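Local coordinates for protein nucleocapsid (Crimean-congo hemorrhagic fever virus, PDB 4AKL) that binds single- and double-stranded RNA, probably packages the viral genome, and very likely also cuts double-stranded DNA without sequence specificity, at residues 1-9 against 394-402; 158-169 against 427-438. One frame throughout, in Å; residues are numbered along the deposited sequence. Where two conformers were deposited one is given.

Contact 1. Residues 1-9 against 394-402; sequences MENKIEVNS and TIPVANPDD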
loop_
_atom_site.group_PDB
_atom_site.type_symbol
_atom_site.label_atom_id
_atom_site.label_comp_id
_atom_site.label_asym_id
_atom_site.label_seq_id
_atom_site.Cartn_x
_atom_site.Cartn_y
_atom_site.Cartn_z
ATOM N N MET A 1 -8.715 -31.203 9.546
ATOM C CA MET A 1 -8.475 -30.324 8.338
ATOM C C MET A 1 -7.413 -29.214 8.540
ATOM O O MET A 1 -7.715 -28.072 8.969
ATOM C CB MET A 1 -9.777 -29.695 7.894
ATOM C CG MET A 1 -10.655 -30.634 7.101
ATOM S SD MET A 1 -12.317 -29.935 6.954
ATOM C CE MET A 1 -11.930 -28.287 6.312
ATOM N N GLU A 2 -6.178 -29.565 8.201
ATOM C CA GLU A 2 -5.051 -28.677 8.317
ATOM C C GLU A 2 -4.773 -28.041 6.969
ATOM O O GLU A 2 -5.400 -28.363 5.971
ATOM C CB GLU A 2 -3.812 -29.448 8.780
ATOM C CG GLU A 2 -3.985 -30.240 10.084
ATOM C CD GLU A 2 -4.286 -31.706 9.875
ATOM O OE1 GLU A 2 -5.071 -32.052 8.949
ATOM O OE2 GLU A 2 -3.732 -32.520 10.653
ATOM N N ASN A 3 -3.814 -27.129 6.972
ATOM C CA ASN A 3 -3.299 -26.484 5.783
ATOM C C ASN A 3 -2.605 -27.508 4.874
ATOM O O ASN A 3 -1.542 -28.013 5.225
ATOM C CB ASN A 3 -2.321 -25.388 6.212
ATOM C CG ASN A 3 -1.870 -24.502 5.069
ATOM O OD1 ASN A 3 -1.969 -24.876 3.905
ATOM N ND2 ASN A 3 -1.336 -23.299 5.416
ATOM N N LYS A 4 -3.205 -27.795 3.711
ATOM C CA LYS A 4 -2.673 -28.806 2.780
ATOM C C LYS A 4 -1.513 -28.289 1.907
ATOM O O LYS A 4 -0.866 -29.077 1.267
ATOM C CB LYS A 4 -3.772 -29.365 1.862
ATOM C CG LYS A 4 -5.006 -29.940 2.550
ATOM C CD LYS A 4 -4.716 -31.108 3.437
ATOM C CE LYS A 4 -6.006 -31.637 4.084
ATOM N NZ LYS A 4 -7.089 -32.117 3.094
ATOM N N ILE A 5 -1.251 -26.977 1.900
ATOM C CA ILE A 5 -0.177 -26.403 1.097
ATOM C C ILE A 5 1.123 -26.458 1.920
ATOM O O ILE A 5 1.616 -25.434 2.394
ATOM C CB ILE A 5 -0.481 -24.944 0.620
ATOM C CG1 ILE A 5 -1.943 -24.800 0.151
ATOM C CG2 ILE A 5 0.550 -24.527 -0.475
ATOM C CD1 ILE A 5 -2.290 -23.463 -0.542
ATOM N N GLU A 6 1.652 -27.687 2.064
ATOM C CA GLU A 6 2.850 -27.986 2.841
ATOM C C GLU A 6 4.062 -27.663 2.000
ATOM O O GLU A 6 4.588 -28.522 1.273
ATOM C CB GLU A 6 2.897 -29.460 3.269
ATOM C CG GLU A 6 1.751 -29.904 4.169
ATOM C CD GLU A 6 1.930 -31.344 4.674
ATOM O OE1 GLU A 6 2.793 -32.086 4.110
ATOM O OE2 GLU A 6 1.213 -31.733 5.636
ATOM N N VAL A 7 4.490 -26.421 2.130
ATOM C CA VAL A 7 5.511 -25.833 1.333
ATOM C C VAL A 7 6.297 -24.983 2.273
ATOM O O VAL A 7 5.734 -24.076 2.904
ATOM C CB VAL A 7 4.874 -24.953 0.200
ATOM C CG1 VAL A 7 5.895 -24.081 -0.462
ATOM C CG2 VAL A 7 4.186 -25.836 -0.847
ATOM N N ASN A 8 7.587 -25.262 2.394
ATOM C CA ASN A 8 8.472 -24.516 3.305
ATOM C C ASN A 8 9.642 -23.844 2.562
ATOM O O ASN A 8 10.631 -23.418 3.193
ATOM C CB ASN A 8 9.006 -25.478 4.401
ATOM C CG ASN A 8 7.877 -26.228 5.148
ATOM O OD1 ASN A 8 7.147 -25.661 6.018
ATOM N ND2 ASN A 8 7.728 -27.496 4.815
ATOM N N SER A 9 9.546 -23.756 1.227
ATOM C CA SER A 9 10.646 -23.227 0.381
ATOM C C SER A 9 10.190 -23.051 -1.063
ATOM O O SER A 9 9.159 -23.593 -1.477
ATOM C CB SER A 9 11.906 -24.151 0.432
ATOM O OG SER A 9 11.711 -25.425 -0.199
ATOM N N THR A 394 -8.648 -17.213 -2.075
ATOM C CA THR A 394 -8.917 -17.693 -3.434
ATOM C C THR A 394 -8.701 -19.178 -3.498
ATOM O O THR A 394 -9.236 -19.860 -4.394
ATOM C CB THR A 394 -8.044 -17.013 -4.467
ATOM O OG1 THR A 394 -6.668 -17.430 -4.310
ATOM C CG2 THR A 394 -8.168 -15.473 -4.377
ATOM N N ILE A 395 -7.907 -19.684 -2.566
ATOM C CA ILE A 395 -7.673 -21.120 -2.376
ATOM C C ILE A 395 -7.959 -21.468 -0.902
ATOM O O ILE A 395 -7.305 -20.929 -0.022
ATOM C CB ILE A 395 -6.202 -21.488 -2.667
ATOM C CG1 ILE A 395 -5.731 -21.065 -4.090
ATOM C CG2 ILE A 395 -6.017 -22.921 -2.513
ATOM C CD1 ILE A 395 -4.193 -21.221 -4.338
ATOM N N PRO A 396 -8.948 -22.325 -0.626
ATOM C CA PRO A 396 -9.166 -22.769 0.761
ATOM C C PRO A 396 -8.121 -23.836 1.103
ATOM O O PRO A 396 -8.087 -24.916 0.477
ATOM C CB PRO A 396 -10.561 -23.349 0.734
ATOM C CG PRO A 396 -10.729 -23.901 -0.615
ATOM C CD PRO A 396 -9.835 -23.046 -1.556
ATOM N N VAL A 397 -7.269 -23.534 2.064
ATOM C CA VAL A 397 -6.065 -24.367 2.265
ATOM C C VAL A 397 -6.348 -25.767 2.776
ATOM O O VAL A 397 -5.521 -26.659 2.603
ATOM C CB VAL A 397 -5.021 -23.683 3.185
ATOM C CG1 VAL A 397 -4.553 -22.362 2.575
ATOM C CG2 VAL A 397 -5.565 -23.521 4.565
ATOM N N ALA A 398 -7.513 -25.957 3.390
ATOM C CA ALA A 398 -7.953 -27.276 3.855
ATOM C C ALA A 398 -8.274 -28.237 2.699
ATOM O O ALA A 398 -8.123 -29.440 2.851
ATOM C CB ALA A 398 -9.182 -27.137 4.783
ATOM N N ASN A 399 -8.741 -27.702 1.567
ATOM C CA ASN A 399 -9.049 -28.508 0.351
ATOM C C ASN A 399 -8.751 -27.670 -0.905
ATOM O O ASN A 399 -9.669 -27.177 -1.532
ATOM C CB ASN A 399 -10.521 -28.963 0.357
ATOM C CG ASN A 399 -10.822 -30.028 1.423
ATOM O OD1 ASN A 399 -10.364 -31.167 1.319
ATOM N ND2 ASN A 399 -11.613 -29.659 2.452
ATOM N N PRO A 400 -7.465 -27.485 -1.257
ATOM C CA PRO A 400 -7.050 -26.562 -2.327
ATOM C C PRO A 400 -7.711 -26.698 -3.685
ATOM O O PRO A 400 -7.849 -25.693 -4.381
ATOM C CB PRO A 400 -5.536 -26.865 -2.474
ATOM C CG PRO A 400 -5.142 -27.258 -1.171
ATOM C CD PRO A 400 -6.286 -28.072 -0.608
ATOM N N ASP A 401 -8.128 -27.912 -4.055
ATOM C CA ASP A 401 -8.754 -28.145 -5.378
ATOM C C ASP A 401 -10.100 -27.454 -5.536
ATOM O O ASP A 401 -10.522 -27.174 -6.665
ATOM C CB ASP A 401 -8.831 -29.643 -5.699
ATOM C CG ASP A 401 -7.481 -30.205 -6.147
ATOM O OD1 ASP A 401 -6.768 -29.502 -6.899
ATOM O OD2 ASP A 401 -7.147 -31.334 -5.771
ATOM N N ASP A 402 -10.751 -27.133 -4.406
ATOM C CA ASP A 402 -11.919 -26.279 -4.443
ATOM C C ASP A 402 -11.636 -24.882 -5.003
ATOM O O ASP A 402 -12.597 -24.179 -5.349
ATOM C CB ASP A 402 -12.585 -26.162 -3.046
ATOM C CG ASP A 402 -13.324 -27.423 -2.643
ATOM O OD1 ASP A 402 -13.464 -28.320 -3.498
ATOM O OD2 ASP A 402 -13.761 -27.505 -1.468
#
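K4 meets the turn of residues 394-402 with both its backbone and its side chain. Its amide N gives a nearly straight hydrogen bond to V397 O at 2.8 Å, reaching that oxygen from above the carbonyl plane. The lysine chain then folds back at chi2 (-62°) and chi4 (60°), laying CG and CE against the carbonyl of A398 and bringing NZ to A398 O at 2.9 Å, nearly in line with the C=O bond. V397 and A398 are the two central residues of a type I turn from P396 to N399, closed by the bond from N399 N to P396 O, and the long, flexible lysine can use its amide on one turn carbonyl and still carry NZ to the next. K4 CB rests on the P400 ring, 3.8 Å from P400 CD.

N3 approaches V397 obliquely. With CG anti to the backbone N (chi1 -171°), its amide swings back so that OD1 lies 3.4 Å from V397 CB and also accepts the I5 amide N in an Asx turn; ND2 bonds to S84 O. The amide is thus held at both ends. I5 crosses V397 at about a right angle, its CD1 4.0 Å from V397 CG1, while CG1 faces the P400 ring. On the outer side, M1 curls at chi3 until CE comes over A398 CB, at a separation too short to be taken literally, and A398 CA points its hydrogen at E2 O. The small alanine lets the N-terminal segment lie close across the turn.

Beneath this loop-on-loop contact, I5 packs on W16 of helix 10-24 and A81 of helix 77-83, I395 also reaches helix 77-83, and V397 is backed by F324 and P325 at the start of helix 324-336.

Contact 2. Residues 158-169 against 427-438; sequences VPGEIVMSVKEM and ARTIVKLFEIQK
V431 is the central bump: its two methyls divide between hollows on 158-169. CG1 rests on S165 CB at 3.6 Å, and CG2 enters the space bounded by I162 CD1 and V166 CG2, the latter a tight 3.5 Å away. Serine suits the crossing because it is small, and its OG still reaches E435 OE2 at 2.6 Å, donating on the anti side of the carboxylate, well out of its plane.

At the N-cap position, I162 lays CD1 over the A427-R428 peptide, flanked by A427 CB and R428 CG; the short alanine side chain lets it come near. V158 CG1 covers A427 CB, and P159 lies across the aliphatic part of R428, whose NE bonds to N423 O.

At the other end M169 slides past F434 in the opposite direction. Its CG sits over the middle of one ring face, 3.6 Å from the centroid, a CH-pi contact; the bend at chi3 (80°) turns CE to I430 CG2, and SD makes an oblique Met-aromatic approach. E168 comes to the ring's edge with OE2, which also takes K438 NZ at 2.7 Å on its syn side, closing the apolar seam with a salt bridge.

Segments 163-169 of helix 163-181 and 427-438 of helix 425-440 cross at 65°, axes 10.0 Å apart at closest. This is plain helix-helix packing in the nairovirus nucleocapsid's helical fold, with helix 450-460 also covering M169 and F434.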
loop_
_atom_site.group_PDB
_atom_site.type_symbol
_atom_site.label_atom_id
_atom_site.label_comp_id
_atom_site.label_asym_id
_atom_site.label_seq_id
_atom_site.Cartn_x
_atom_site.Cartn_y
_atom_site.Cartn_z
ATOM N N VAL A 158 -4.483 0.999 -23.893
ATOM C CA VAL A 158 -5.778 0.344 -23.733
ATOM C C VAL A 158 -6.456 0.353 -25.088
ATOM O O VAL A 158 -6.074 1.136 -25.914
ATOM C CB VAL A 158 -6.685 1.083 -22.705
ATOM C CG1 VAL A 158 -6.021 1.126 -21.304
ATOM C CG2 VAL A 158 -7.032 2.479 -23.174
ATOM N N PRO A 159 -7.460 -0.515 -25.314
ATOM C CA PRO A 159 -8.299 -0.462 -26.507
ATOM C C PRO A 159 -8.996 0.886 -26.677
ATOM O O PRO A 159 -9.403 1.470 -25.687
ATOM C CB PRO A 159 -9.366 -1.523 -26.248
ATOM C CG PRO A 159 -8.876 -2.329 -25.185
ATOM C CD PRO A 159 -7.815 -1.648 -24.453
ATOM N N GLY A 160 -9.127 1.345 -27.936
ATOM C CA GLY A 160 -9.754 2.627 -28.279
ATOM C C GLY A 160 -11.135 2.870 -27.683
ATOM O O GLY A 160 -11.483 4.002 -27.350
ATOM N N GLU A 161 -11.919 1.812 -27.541
ATOM C CA GLU A 161 -13.272 1.925 -27.024
ATOM C C GLU A 161 -13.392 2.200 -25.512
ATOM O O GLU A 161 -14.497 2.437 -25.026
ATOM C CB GLU A 161 -14.078 0.664 -27.381
ATOM C CG GLU A 161 -13.538 -0.641 -26.789
ATOM C CD GLU A 161 -14.584 -1.759 -26.746
ATOM O OE1 GLU A 161 -15.745 -1.497 -26.337
ATOM O OE2 GLU A 161 -14.242 -2.909 -27.128
ATOM N N ILE A 162 -12.296 2.143 -24.757
ATOM C CA ILE A 162 -12.347 2.537 -23.352
ATOM C C ILE A 162 -11.426 3.713 -23.034
ATOM O O ILE A 162 -11.287 4.066 -21.878
ATOM C CB ILE A 162 -12.066 1.360 -22.432
ATOM C CG1 ILE A 162 -10.585 0.949 -22.464
ATOM C CG2 ILE A 162 -12.982 0.186 -22.806
ATOM C CD1 ILE A 162 -10.207 0.040 -21.324
ATOM N N VAL A 163 -10.795 4.320 -24.046
ATOM C CA VAL A 163 -9.883 5.434 -23.799
ATOM C C VAL A 163 -10.552 6.593 -23.037
ATOM O O VAL A 163 -10.040 7.049 -22.021
ATOM C CB VAL A 163 -9.206 5.944 -25.117
ATOM C CG1 VAL A 163 -8.623 7.320 -24.926
ATOM C CG2 VAL A 163 -8.107 4.996 -25.542
ATOM N N MET A 164 -11.681 7.050 -23.524
ATOM C CA MET A 164 -12.380 8.156 -22.875
ATOM C C MET A 164 -12.785 7.770 -21.406
ATOM O O MET A 164 -12.617 8.570 -20.508
ATOM C CB MET A 164 -13.546 8.658 -23.751
ATOM C CG MET A 164 -13.190 9.892 -24.698
ATOM S SD MET A 164 -11.495 10.093 -25.387
ATOM C CE MET A 164 -11.745 9.613 -27.122
ATOM N N SER A 165 -13.270 6.545 -21.185
ATOM C CA SER A 165 -13.619 6.065 -19.822
ATOM C C SER A 165 -12.422 6.078 -18.879
ATOM O O SER A 165 -12.533 6.508 -17.752
ATOM C CB SER A 165 -14.185 4.634 -19.856
ATOM O OG SER A 165 -15.539 4.630 -20.262
ATOM N N VAL A 166 -11.279 5.623 -19.352
ATOM C CA VAL A 166 -10.061 5.686 -18.536
ATOM C C VAL A 166 -9.692 7.133 -18.232
ATOM O O VAL A 166 -9.363 7.450 -17.113
ATOM C CB VAL A 166 -8.894 4.939 -19.229
ATOM C CG1 VAL A 166 -7.550 5.213 -18.533
ATOM C CG2 VAL A 166 -9.221 3.442 -19.296
ATOM N N LYS A 167 -9.758 7.990 -19.246
ATOM C CA LYS A 167 -9.484 9.436 -19.081
ATOM C C LYS A 167 -10.455 10.120 -18.101
ATOM O O LYS A 167 -10.057 11.032 -17.353
ATOM C CB LYS A 167 -9.425 10.149 -20.429
ATOM C CG LYS A 167 -8.080 9.907 -21.178
ATOM C CD LYS A 167 -7.982 10.655 -22.490
ATOM C CE LYS A 167 -6.527 10.597 -23.095
ATOM N NZ LYS A 167 -6.428 11.260 -24.429
ATOM N N GLU A 168 -11.714 9.671 -18.076
ATOM C CA GLU A 168 -12.693 10.183 -17.087
ATOM C C GLU A 168 -12.318 9.765 -15.659
ATOM O O GLU A 168 -12.397 10.589 -14.737
ATOM C CB GLU A 168 -14.119 9.729 -17.420
ATOM C CG GLU A 168 -15.157 10.095 -16.367
ATOM C CD GLU A 168 -16.500 9.482 -16.630
ATOM O OE1 GLU A 168 -16.840 9.137 -17.801
ATOM O OE2 GLU A 168 -17.237 9.347 -15.643
ATOM N N MET A 169 -11.914 8.490 -15.485
ATOM C CA MET A 169 -11.407 7.979 -14.207
ATOM C C MET A 169 -10.266 8.823 -13.684
ATOM O O MET A 169 -10.306 9.240 -12.548
ATOM C CB MET A 169 -10.974 6.509 -14.293
ATOM C CG MET A 169 -12.166 5.572 -14.435
ATOM S SD MET A 169 -11.718 3.861 -14.599
ATOM C CE MET A 169 -11.407 3.470 -12.875
ATOM N N ALA A 427 -7.497 -3.559 -17.872
ATOM C CA ALA A 427 -8.095 -2.234 -17.961
ATOM C C ALA A 427 -9.576 -2.348 -18.374
ATOM O O ALA A 427 -10.439 -1.677 -17.815
ATOM C CB ALA A 427 -7.311 -1.363 -18.901
ATOM N N ARG A 428 -9.898 -3.214 -19.318
ATOM C CA ARG A 428 -11.308 -3.327 -19.687
ATOM C C ARG A 428 -12.186 -3.612 -18.463
ATOM O O ARG A 428 -13.253 -3.018 -18.327
ATOM C CB ARG A 428 -11.526 -4.372 -20.753
ATOM C CG ARG A 428 -11.046 -3.898 -22.109
ATOM C CD ARG A 428 -11.326 -4.899 -23.182
ATOM N NE ARG A 428 -10.241 -5.885 -23.322
ATOM C CZ ARG A 428 -10.350 -7.228 -23.235
ATOM N NH1 ARG A 428 -11.508 -7.855 -22.995
ATOM N NH2 ARG A 428 -9.270 -7.956 -23.397
ATOM N N THR A 429 -11.714 -4.488 -17.592
ATOM C CA THR A 429 -12.484 -4.952 -16.463
ATOM C C THR A 429 -12.595 -3.888 -15.349
ATOM O O THR A 429 -13.660 -3.762 -14.715
ATOM C CB THR A 429 -11.849 -6.227 -15.922
ATOM O OG1 THR A 429 -11.727 -7.175 -16.986
ATOM C CG2 THR A 429 -12.660 -6.819 -14.720
ATOM N N ILE A 430 -11.508 -3.147 -15.098
ATOM C CA ILE A 430 -11.508 -2.005 -14.178
ATOM C C ILE A 430 -12.545 -0.964 -14.589
ATOM O O ILE A 430 -13.306 -0.499 -13.782
ATOM C CB ILE A 430 -10.113 -1.334 -14.116
ATOM C CG1 ILE A 430 -9.120 -2.212 -13.330
ATOM C CG2 ILE A 430 -10.175 0.039 -13.443
ATOM C CD1 ILE A 430 -7.634 -1.770 -13.338
ATOM N N VAL A 431 -12.543 -0.621 -15.875
ATOM C CA VAL A 431 -13.443 0.372 -16.479
ATOM C C VAL A 431 -14.915 -0.052 -16.382
ATOM O O VAL A 431 -15.809 0.770 -16.049
ATOM C CB VAL A 431 -13.045 0.617 -17.990
ATOM C CG1 VAL A 431 -14.152 1.208 -18.763
ATOM C CG2 VAL A 431 -11.806 1.469 -18.063
ATOM N N LYS A 432 -15.168 -1.323 -16.675
ATOM C CA LYS A 432 -16.508 -1.823 -16.643
ATOM C C LYS A 432 -17.003 -1.770 -15.199
ATOM O O LYS A 432 -18.172 -1.439 -14.991
ATOM C CB LYS A 432 -16.654 -3.218 -17.256
ATOM C CG LYS A 432 -18.008 -3.408 -17.993
ATOM C CD LYS A 432 -18.011 -2.545 -19.303
ATOM C CE LYS A 432 -18.827 -3.070 -20.418
ATOM N NZ LYS A 432 -20.259 -2.697 -20.413
ATOM N N LEU A 433 -16.137 -2.029 -14.208
ATOM C CA LEU A 433 -16.566 -1.894 -12.799
ATOM C C LEU A 433 -16.865 -0.447 -12.402
ATOM O O LEU A 433 -17.811 -0.190 -11.633
ATOM C CB LEU A 433 -15.578 -2.455 -11.819
ATOM C CG LEU A 433 -15.486 -3.963 -11.879
ATOM C CD1 LEU A 433 -14.146 -4.408 -11.320
ATOM C CD2 LEU A 433 -16.657 -4.644 -11.139
ATOM N N PHE A 434 -16.061 0.473 -12.902
ATOM C CA PHE A 434 -16.283 1.872 -12.688
ATOM C C PHE A 434 -17.650 2.292 -13.285
ATOM O O PHE A 434 -18.411 2.916 -12.614
ATOM C CB PHE A 434 -15.145 2.704 -13.314
ATOM C CG PHE A 434 -15.342 4.204 -13.192
ATOM C CD1 PHE A 434 -15.054 4.866 -11.999
ATOM C CD2 PHE A 434 -15.784 4.949 -14.255
ATOM C CE1 PHE A 434 -15.219 6.246 -11.910
ATOM C CE2 PHE A 434 -15.946 6.348 -14.152
ATOM C CZ PHE A 434 -15.671 6.969 -12.988
ATOM N N GLU A 435 -17.926 1.909 -14.525
ATOM C CA GLU A 435 -19.146 2.293 -15.205
ATOM C C GLU A 435 -20.325 1.745 -14.431
ATOM O O GLU A 435 -21.312 2.438 -14.201
ATOM C CB GLU A 435 -19.126 1.855 -16.676
ATOM C CG GLU A 435 -18.055 2.666 -17.517
ATOM C CD GLU A 435 -17.761 2.085 -18.913
ATOM O OE1 GLU A 435 -17.876 0.845 -19.120
ATOM O OE2 GLU A 435 -17.410 2.878 -19.817
ATOM N N ILE A 436 -20.200 0.504 -13.980
ATOM C CA ILE A 436 -21.238 -0.109 -13.157
ATOM C C ILE A 436 -21.448 0.667 -11.836
ATOM O O ILE A 436 -22.622 0.971 -11.477
ATOM C CB ILE A 436 -20.949 -1.585 -12.901
ATOM C CG1 ILE A 436 -21.043 -2.381 -14.191
ATOM C CG2 ILE A 436 -21.922 -2.185 -11.888
ATOM C CD1 ILE A 436 -20.435 -3.740 -14.068
ATOM N N GLN A 437 -20.367 0.993 -11.115
ATOM C CA GLN A 437 -20.483 1.807 -9.870
ATOM C C GLN A 437 -21.167 3.130 -10.182
ATOM O O GLN A 437 -22.031 3.609 -9.389
ATOM C CB GLN A 437 -19.144 2.171 -9.166
ATOM C CG GLN A 437 -18.152 1.042 -8.850
ATOM C CD GLN A 437 -16.847 1.491 -8.091
ATOM O OE1 GLN A 437 -15.708 0.882 -8.237
ATOM N NE2 GLN A 437 -17.018 2.525 -7.246
ATOM N N LYS A 438 -20.790 3.729 -11.302
ATOM C CA LYS A 438 -21.270 5.042 -11.662
ATOM C C LYS A 438 -22.759 5.070 -11.999
ATOM O O LYS A 438 -23.437 6.052 -11.693
ATOM C CB LYS A 438 -20.464 5.564 -12.858
ATOM C CG LYS A 438 -20.686 7.002 -13.166
ATOM C CD LYS A 438 -19.536 7.607 -14.061
ATOM C CE LYS A 438 -19.815 7.665 -15.550
ATOM N NZ LYS A 438 -19.844 9.094 -16.077
#

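Overall arrangement
Contact 2 is a buried meeting of two helices and the loop leading into one of them, whereas contact 1, partly buried, joins the chain's N-terminal loop to another loop near the surface. Their centres lie 36 Å apart and their nearest atoms about 14 Å, so they do not touch and they hold different elements. Chemistry follows place. With little regular structure, contact 1 combines bonds to turn carbonyls with apolar packing of I5, V397 and P400; in contact 2 the main-chain groups serve the helices, leaving side chains to interlock and to make the polar bonds. Both connect parts distant in sequence, and their segments alternate along the chain, tying early and late regions together twice.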